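Local structure of intracellular exo-alpha-(1->5)-L-arabinofuranosidase (Bifidobacterium longum, 2Y2W) at residues H440-P453 with V463-Q475. The protein hydrolyses terminal non-reducing alpha-L-arabinofuranosyl residues from arabinan and arabinoxylan, contributing to the breakdown of plant cell-wall polysaccharides. Sequence-based numbering, arbitrary orientation.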
loop_
_atom_site.group_PDB
_atom_site.type_symbol
_atom_site.label_atom_id
_atom_site.label_comp_id
_atom_site.label_asym_id
_atom_site.label_seq_id
_atom_site.Cartn_x
_atom_site.Cartn_y
_atom_site.Cartn_z
ATOM N N HIS D 440 6.384 -40.012 -22.231
ATOM C CA HIS D 440 6.425 -41.422 -21.821
ATOM C C HIS D 440 6.436 -41.699 -20.313
ATOM O O HIS D 440 6.099 -42.806 -19.886
ATOM C CB HIS D 440 7.585 -42.143 -22.514
ATOM C CG HIS D 440 7.494 -42.121 -24.007
ATOM N ND1 HIS D 440 6.669 -42.969 -24.713
ATOM C CD2 HIS D 440 8.109 -41.341 -24.926
ATOM C CE1 HIS D 440 6.788 -42.718 -26.005
ATOM N NE2 HIS D 440 7.656 -41.735 -26.161
ATOM N N ALA D 441 6.816 -40.708 -19.510
ATOM C CA ALA D 441 6.781 -40.863 -18.058
ATOM C C ALA D 441 5.338 -40.835 -17.557
ATOM O O ALA D 441 4.822 -39.787 -17.162
ATOM C CB ALA D 441 7.623 -39.794 -17.371
ATOM N N ARG D 442 4.695 -41.999 -17.592
ATOM C CA ARG D 442 3.292 -42.135 -17.209
ATOM C C ARG D 442 3.110 -43.108 -16.047
ATOM O O ARG D 442 3.987 -43.930 -15.769
ATOM C CB ARG D 442 2.450 -42.593 -18.405
ATOM C CG ARG D 442 2.369 -41.602 -19.564
ATOM C CD ARG D 442 1.569 -40.351 -19.201
ATOM N NE ARG D 442 1.004 -39.697 -20.382
ATOM C CZ ARG D 442 1.648 -38.816 -21.146
ATOM N NH1 ARG D 442 2.898 -38.467 -20.871
ATOM N NH2 ARG D 442 1.034 -38.284 -22.195
ATOM N N GLY D 443 1.966 -43.001 -15.374
ATOM C CA GLY D 443 1.601 -43.918 -14.299
ATOM C C GLY D 443 2.215 -43.557 -12.962
ATOM O O GLY D 443 1.976 -42.470 -12.433
ATOM N N GLN D 444 3.006 -44.481 -12.420
ATOM C CA GLN D 444 3.650 -44.304 -11.118
ATOM C C GLN D 444 5.155 -44.073 -11.269
ATOM O O GLN D 444 5.783 -44.589 -12.197
ATOM C CB GLN D 444 3.398 -45.523 -10.224
ATOM C CG GLN D 444 1.940 -45.738 -9.817
ATOM C CD GLN D 444 1.533 -44.957 -8.572
ATOM O OE1 GLN D 444 2.359 -44.319 -7.916
ATOM N NE2 GLN D 444 0.249 -45.013 -8.239
ATOM N N ALA D 445 5.722 -43.296 -10.347
ATOM C CA ALA D 445 7.154 -43.010 -10.339
ATOM C C ALA D 445 7.863 -43.824 -9.262
ATOM O O ALA D 445 7.451 -43.830 -8.101
ATOM C CB ALA D 445 7.402 -41.519 -10.139
ATOM N N TYR D 446 8.929 -44.510 -9.662
ATOM C CA TYR D 446 9.692 -45.367 -8.759
ATOM C C TYR D 446 11.135 -44.891 -8.635
ATOM O O TYR D 446 11.758 -44.512 -9.631
ATOM C CB TYR D 446 9.669 -46.817 -9.250
ATOM C CG TYR D 446 8.357 -47.537 -9.032
ATOM C CD1 TYR D 446 8.095 -48.196 -7.832
ATOM C CD2 TYR D 446 7.382 -47.574 -10.030
ATOM C CE1 TYR D 446 6.892 -48.867 -7.625
ATOM C CE2 TYR D 446 6.172 -48.244 -9.833
ATOM C CZ TYR D 446 5.937 -48.885 -8.625
ATOM O OH TYR D 446 4.749 -49.548 -8.412
ATOM N N ALA D 447 11.653 -44.909 -7.411
ATOM C CA ALA D 447 13.050 -44.566 -7.153
ATOM C C ALA D 447 13.871 -45.839 -6.935
ATOM O O ALA D 447 13.879 -46.393 -5.832
ATOM C CB ALA D 447 13.159 -43.629 -5.950
ATOM N N PRO D 448 14.567 -46.308 -7.989
ATOM C CA PRO D 448 15.260 -47.595 -7.919
ATOM C C PRO D 448 16.499 -47.546 -7.032
ATOM O O PRO D 448 17.066 -46.471 -6.817
ATOM C CB PRO D 448 15.659 -47.855 -9.373
ATOM C CG PRO D 448 15.811 -46.503 -9.966
ATOM C CD PRO D 448 14.834 -45.606 -9.259
ATOM N N ALA D 449 16.898 -48.705 -6.515
ATOM C CA ALA D 449 18.144 -48.828 -5.769
ATOM C C ALA D 449 19.319 -48.582 -6.709
ATOM O O ALA D 449 19.430 -49.214 -7.765
ATOM C CB ALA D 449 18.248 -50.199 -5.117
ATOM N N ILE D 450 20.176 -47.639 -6.325
ATOM C CA ILE D 450 21.321 -47.248 -7.141
ATOM C C ILE D 450 22.634 -47.565 -6.422
ATOM O O ILE D 450 22.805 -47.236 -5.245
ATOM C CB ILE D 450 21.268 -45.742 -7.524
ATOM C CG1 ILE D 450 19.932 -45.402 -8.200
ATOM C CG2 ILE D 450 22.443 -45.368 -8.434
ATOM C CD1 ILE D 450 19.579 -43.921 -8.188
ATOM N N SER D 451 23.542 -48.218 -7.143
ATOM C CA SER D 451 24.889 -48.490 -6.655
ATOM C C SER D 451 25.903 -48.120 -7.733
ATOM O O SER D 451 26.078 -48.852 -8.707
ATOM C CB SER D 451 25.036 -49.962 -6.259
ATOM O OG SER D 451 24.087 -50.323 -5.269
ATOM N N SER D 452 26.554 -46.975 -7.557
ATOM C CA SER D 452 27.519 -46.471 -8.532
ATOM C C SER D 452 28.761 -45.913 -7.843
ATOM O O SER D 452 28.680 -45.455 -6.699
ATOM C CB SER D 452 26.877 -45.391 -9.414
ATOM O OG SER D 452 26.702 -44.174 -8.707
ATOM N N PRO D 453 29.919 -45.955 -8.531
ATOM C CA PRO D 453 31.131 -45.325 -8.007
ATOM C C PRO D 453 30.967 -43.813 -7.868
ATOM O O PRO D 453 30.562 -43.141 -8.821
ATOM C CB PRO D 453 32.194 -45.659 -9.066
ATOM C CG PRO D 453 31.431 -46.074 -10.277
ATOM C CD PRO D 453 30.187 -46.709 -9.768
ATOM N N VAL D 463 29.413 -37.554 -4.580
ATOM C CA VAL D 463 28.101 -37.837 -5.168
ATOM C C VAL D 463 28.123 -39.002 -6.168
ATOM O O VAL D 463 29.100 -39.169 -6.899
ATOM C CB VAL D 463 27.479 -36.569 -5.823
ATOM C CG1 VAL D 463 27.124 -35.540 -4.758
ATOM C CG2 VAL D 463 28.413 -35.963 -6.874
ATOM N N PRO D 464 27.046 -39.817 -6.195
ATOM C CA PRO D 464 26.964 -40.919 -7.157
ATOM C C PRO D 464 27.017 -40.425 -8.599
ATOM O O PRO D 464 26.397 -39.413 -8.931
ATOM C CB PRO D 464 25.595 -41.543 -6.862
ATOM C CG PRO D 464 25.303 -41.168 -5.454
ATOM C CD PRO D 464 25.885 -39.800 -5.286
ATOM N N ALA D 465 27.767 -41.132 -9.438
ATOM C CA ALA D 465 27.897 -40.776 -10.847
ATOM C C ALA D 465 26.603 -41.042 -11.612
ATOM O O ALA D 465 26.162 -40.208 -12.405
ATOM C CB ALA D 465 29.062 -41.529 -11.480
ATOM N N ILE D 466 26.000 -42.203 -11.363
ATOM C CA ILE D 466 24.762 -42.602 -12.032
ATOM C C ILE D 466 23.542 -42.187 -11.208
ATOM O O ILE D 466 23.530 -42.331 -9.982
ATOM C CB ILE D 466 24.734 -44.135 -12.334
ATOM C CG1 ILE D 466 25.999 -44.579 -13.086
ATOM C CG2 ILE D 466 23.468 -44.534 -13.107
ATOM C CD1 ILE D 466 26.190 -43.958 -14.477
ATOM N N ASP D 467 22.531 -41.663 -11.900
ATOM C CA ASP D 467 21.262 -41.257 -11.300
ATOM C C ASP D 467 20.124 -41.636 -12.250
ATOM O O ASP D 467 20.239 -41.421 -13.459
ATOM C CB ASP D 467 21.270 -39.747 -11.038
ATOM C CG ASP D 467 20.121 -39.292 -10.150
ATOM O OD1 ASP D 467 19.545 -40.128 -9.420
ATOM O OD2 ASP D 467 19.802 -38.083 -10.181
ATOM N N ALA D 468 19.036 -42.197 -11.713
ATOM C CA ALA D 468 17.958 -42.751 -12.549
ATOM C C ALA D 468 16.552 -42.743 -11.932
ATOM O O ALA D 468 16.398 -42.759 -10.707
ATOM C CB ALA D 468 18.324 -44.167 -13.000
ATOM N N VAL D 469 15.538 -42.721 -12.803
ATOM C CA VAL D 469 14.125 -42.907 -12.424
ATOM C C VAL D 469 13.441 -43.985 -13.254
ATOM O O VAL D 469 13.797 -44.213 -14.411
ATOM C CB VAL D 469 13.263 -41.624 -12.594
ATOM C CG1 VAL D 469 13.345 -40.751 -11.373
ATOM C CG2 VAL D 469 13.625 -40.860 -13.869
ATOM N N VAL D 470 12.437 -44.624 -12.659
ATOM C CA VAL D 470 11.598 -45.584 -13.370
ATOM C C VAL D 470 10.131 -45.166 -13.273
ATOM O O VAL D 470 9.599 -44.989 -12.176
ATOM C CB VAL D 470 11.770 -47.026 -12.822
ATOM C CG1 VAL D 470 10.872 -48.005 -13.573
ATOM C CG2 VAL D 470 13.224 -47.472 -12.911
ATOM N N THR D 471 9.493 -44.994 -14.429
ATOM C CA THR D 471 8.052 -44.749 -14.484
ATOM C C THR D 471 7.341 -45.958 -15.082
ATOM O O THR D 471 7.807 -46.543 -16.065
ATOM C CB THR D 471 7.696 -43.465 -15.266
ATOM O OG1 THR D 471 8.450 -43.409 -16.482
ATOM C CG2 THR D 471 7.998 -42.232 -14.431
ATOM N N TRP D 472 6.211 -46.323 -14.479
ATOM C CA TRP D 472 5.529 -47.574 -14.802
ATOM C C TRP D 472 4.010 -47.463 -14.701
ATOM O O TRP D 472 3.470 -47.056 -13.667
ATOM C CB TRP D 472 6.052 -48.690 -13.887
ATOM C CG TRP D 472 5.334 -50.006 -13.992
ATOM C CD1 TRP D 472 4.521 -50.571 -13.051
ATOM C CD2 TRP D 472 5.375 -50.926 -15.091
ATOM N NE1 TRP D 472 4.050 -51.781 -13.495
ATOM C CE2 TRP D 472 4.558 -52.025 -14.744
ATOM C CE3 TRP D 472 6.021 -50.928 -16.334
ATOM C CZ2 TRP D 472 4.368 -53.118 -15.595
ATOM C CZ3 TRP D 472 5.831 -52.016 -17.181
ATOM C CH2 TRP D 472 5.011 -53.095 -16.805
ATOM N N ASP D 473 3.336 -47.826 -15.791
ATOM C CA ASP D 473 1.876 -47.908 -15.831
ATOM C C ASP D 473 1.462 -49.373 -15.701
ATOM O O ASP D 473 1.775 -50.197 -16.566
ATOM C CB ASP D 473 1.340 -47.305 -17.139
ATOM C CG ASP D 473 -0.125 -46.899 -17.052
ATOM O OD1 ASP D 473 -0.965 -47.728 -16.642
ATOM O OD2 ASP D 473 -0.439 -45.744 -17.414
ATOM N N GLU D 474 0.762 -49.685 -14.611
ATOM C CA GLU D 474 0.339 -51.054 -14.302
ATOM C C GLU D 474 -0.788 -51.542 -15.222
ATOM O O GLU D 474 -1.083 -52.740 -15.273
ATOM C CB GLU D 474 -0.090 -51.152 -12.832
ATOM C CG GLU D 474 -0.008 -52.555 -12.235
ATOM C CD GLU D 474 -0.585 -52.644 -10.827
ATOM O OE1 GLU D 474 -0.499 -51.652 -10.068
ATOM O OE2 GLU D 474 -1.122 -53.716 -10.473
ATOM N N GLN D 475 -1.405 -50.609 -15.948
ATOM C CA GLN D 475 -2.527 -50.913 -16.833
ATOM C C GLN D 475 -2.376 -50.204 -18.192
ATOM O O GLN D 475 -3.066 -49.215 -18.452
ATOM C CB GLN D 475 -3.839 -50.492 -16.166
ATOM C CG GLN D 475 -5.021 -51.411 -16.441
ATOM C CD GLN D 475 -5.283 -52.395 -15.307
ATOM O OE1 GLN D 475 -5.641 -53.548 -15.545
ATOM N NE2 GLN D 475 -5.112 -51.938 -14.068
HETATM O O HOH W 1 5.590 -44.929 -17.571
#
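Tyr446 and Val470 exchange two backbone hydrogen bonds, Tyr446 N to Val470 O (2.6 Å, 157° at the hydrogen) and Val470 N to Tyr446 O (3.1 Å, 167°), and Gln444 and Trp472 form a second such pair. Between them, Ala445 and Thr471 make a non-hydrogen-bonded pair. On the face carrying Tyr446, Val470 and Trp472, the phenol ring leans along the neighbouring strand: CG stands beside the backbone N, which brings Tyr446 CE2 to 4.1 Å from Trp472 CB, the two side chains being obliquely crossed. Val470 CG2 also meets Pro448 CG. Strands 444-456 and 462-473, consecutive in the chain and antiparallel (150° between 444-446 and 466-473), form a beta hairpin in the C-terminal beta domain of this family 51 enzyme, next to the catalytic barrel but away from its annotated sites. The ladder ends at Tyr446-Val470; the axes, 4.7 Å apart for 444-446 and 466-473, are 7.6 Å apart for 449-451. Side chains bridge the wider gap: Ile450 CG2 reaches Ile466 O at 3.6 Å, and Ser452 OG accepts a weak bond from Ile466 N (3.4 Å). At the other end, Thr471 OG1 approaches Ala441 CA to 3.4 Å, and a water donating to His440 O and Arg442 O weakly accepts from Thr471 OG1, joining the segments. Strand 45-48 pairs with the diverging part (Ala449 with Ala48, Ser451 with Ser46), and Ile47 touches Pro448, Ile450, Ile466 and Ala468. Asp467 and Val469 pack on Ile393 and Lys397 of helix 382-397.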